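Local coordinates for putative monooxygenase (Fusobacterium nucleatum subsp. nucleatum, PDB 3MCS), which probably acts as a monooxygenase of the antibiotic biosynthesis monooxygenase family, at residues Lys128-Ile133 with Asn160-Phe165. Residues are numbered along the deposited sequence; the frame is centred on the assembly and turned at random.
Sequences KEFAEI and NKWCLF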
# COMPACT_ATOMS: atom_id res chain seq x y z
N LYS A 128 -5.92 -21.66 -0.60
CA LYS A 128 -4.62 -22.34 -0.54
C LYS A 128 -3.93 -22.23 -1.90
O LYS A 128 -2.85 -21.63 -2.01
CB LYS A 128 -4.77 -23.83 -0.15
CG LYS A 128 -5.28 -24.09 1.28
N GLU A 129 -4.57 -22.77 -2.93
CA GLU A 129 -4.00 -22.77 -4.28
C GLU A 129 -3.65 -21.37 -4.80
O GLU A 129 -2.62 -21.19 -5.44
CB GLU A 129 -4.94 -23.47 -5.28
CG GLU A 129 -4.38 -23.56 -6.71
CD GLU A 129 -5.28 -24.35 -7.68
OE1 GLU A 129 -6.45 -24.64 -7.35
OE2 GLU A 129 -4.79 -24.67 -8.79
N PHE A 130 -4.53 -20.40 -4.53
CA PHE A 130 -4.35 -19.02 -5.00
C PHE A 130 -3.16 -18.35 -4.34
O PHE A 130 -2.42 -17.61 -4.99
CB PHE A 130 -5.61 -18.21 -4.69
CG PHE A 130 -5.51 -16.76 -5.06
CD1 PHE A 130 -4.95 -15.85 -4.19
CD2 PHE A 130 -6.02 -16.30 -6.27
CE1 PHE A 130 -4.87 -14.49 -4.54
CE2 PHE A 130 -5.95 -14.94 -6.61
CZ PHE A 130 -5.37 -14.04 -5.74
N ALA A 131 -2.99 -18.61 -3.05
CA ALA A 131 -1.90 -18.00 -2.29
C ALA A 131 -0.57 -18.27 -2.97
O ALA A 131 0.20 -17.36 -3.23
CB ALA A 131 -1.89 -18.53 -0.84
N GLU A 132 -0.30 -19.51 -3.31
CA GLU A 132 0.96 -19.83 -3.95
C GLU A 132 1.06 -19.17 -5.32
O GLU A 132 2.16 -18.77 -5.73
CB GLU A 132 1.17 -21.35 -4.01
CG GLU A 132 1.26 -22.00 -2.59
CD GLU A 132 2.40 -21.41 -1.73
OE1 GLU A 132 3.59 -21.61 -2.10
OE2 GLU A 132 2.12 -20.76 -0.68
N ILE A 133 -0.07 -19.05 -6.01
CA ILE A 133 -0.09 -18.44 -7.34
C ILE A 133 0.26 -16.95 -7.29
O ILE A 133 1.19 -16.49 -7.96
CB ILE A 133 -1.44 -18.64 -8.06
CG1 ILE A 133 -1.65 -20.14 -8.39
CG2 ILE A 133 -1.48 -17.82 -9.32
CD1 ILE A 133 -3.02 -20.52 -8.99
N ASN A 160 -8.81 -14.41 3.53
CA ASN A 160 -9.16 -14.61 2.13
C ASN A 160 -9.10 -13.27 1.36
O ASN A 160 -9.25 -13.26 0.13
CB ASN A 160 -10.54 -15.24 1.99
CG ASN A 160 -10.64 -16.59 2.68
OD1 ASN A 160 -11.65 -16.89 3.34
ND2 ASN A 160 -9.60 -17.40 2.57
N LYS A 161 -8.89 -12.17 2.08
CA LYS A 161 -8.83 -10.84 1.49
C LYS A 161 -7.38 -10.45 1.27
O LYS A 161 -6.71 -10.05 2.21
CB LYS A 161 -9.50 -9.86 2.44
CG LYS A 161 -9.85 -8.46 1.91
CD LYS A 161 -10.75 -7.74 2.95
CE LYS A 161 -11.79 -6.80 2.33
NZ LYS A 161 -12.93 -7.53 1.67
N TRP A 162 -6.88 -10.61 0.05
CA TRP A 162 -5.51 -10.23 -0.26
C TRP A 162 -5.41 -8.75 -0.65
O TRP A 162 -6.27 -8.24 -1.36
CB TRP A 162 -4.99 -11.10 -1.39
CG TRP A 162 -4.85 -12.49 -0.99
CD1 TRP A 162 -5.85 -13.40 -0.86
CD2 TRP A 162 -3.63 -13.16 -0.66
NE1 TRP A 162 -5.33 -14.61 -0.46
CE2 TRP A 162 -3.97 -14.49 -0.33
CE3 TRP A 162 -2.29 -12.77 -0.61
CZ2 TRP A 162 -3.02 -15.43 0.06
CZ3 TRP A 162 -1.34 -13.71 -0.24
CH2 TRP A 162 -1.72 -15.03 0.10
N CYS A 163 -4.35 -8.08 -0.19
CA CYS A 163 -4.12 -6.66 -0.46
C CYS A 163 -2.78 -6.46 -1.10
O CYS A 163 -1.76 -6.86 -0.52
CB CYS A 163 -4.11 -5.86 0.84
SG CYS A 163 -5.68 -5.91 1.75
N LEU A 164 -2.77 -5.82 -2.27
CA LEU A 164 -1.54 -5.59 -3.03
C LEU A 164 -1.29 -4.12 -3.33
O LEU A 164 -2.06 -3.48 -4.04
CB LEU A 164 -1.59 -6.36 -4.35
CG LEU A 164 -0.31 -6.25 -5.17
CD1 LEU A 164 0.84 -6.86 -4.37
CD2 LEU A 164 -0.43 -6.93 -6.56
N PHE A 165 -0.21 -3.58 -2.78
CA PHE A 165 0.22 -2.22 -3.04
C PHE A 165 1.46 -2.30 -3.87
O PHE A 165 2.37 -3.04 -3.53
CB PHE A 165 0.54 -1.47 -1.77
CG PHE A 165 0.94 -0.03 -2.00
CD1 PHE A 165 0.04 0.88 -2.54
CD2 PHE A 165 2.21 0.43 -1.63
CE1 PHE A 165 0.39 2.21 -2.74
CE2 PHE A 165 2.56 1.77 -1.81
CZ PHE A 165 1.65 2.66 -2.38
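In the helix-on-sheet layer of a ferredoxin-like (dimeric alpha-beta barrel) domain, W162 of strand 161-168 packs its indole against F130 and A131, near the start of helix 127-143. F130 meets the pyrrole part of the indole. Its ring edge is turned to one face of the five-membered ring, making an edge-to-face pair with centroids 5.1 Å apart and planes inclined at 56°. The nearest atoms are F130 CD1 and W162 NE1, 3.9 Å apart, while F130 CE1 lies 4.0 Å from W162 CD1. The F130 side chain leaves the helix on the strand-facing side, and chi1 of 177° sets CG anti to the backbone N, beside the carbonyl carbon, where CD1 and CE1 of the ring meet the indole. The two aromatic side chains run past each other in opposite directions.

A131, one residue on, meets the benzo end of the same indole: its CB is 3.4 Å from W162 CZ2, and W162 CH2 is close by. The pair A131 and W162 also marks the closest backbone approach, with CA atoms 8.8 Å apart. The chain carries two copies of the antibiotic biosynthesis monooxygenase sequence, and both segments lie in the second, where helix 127-143 packs on an antiparallel sheet. I134 of the same helix and L152 and T154 of neighbouring strand 147-155 also touch W162, while F130 touches T190 of helix 181-190 and M193. The indole NE1 of the buried W162 hydrogen-bonds to OD1 of D127, in the first turn of helix 127-143.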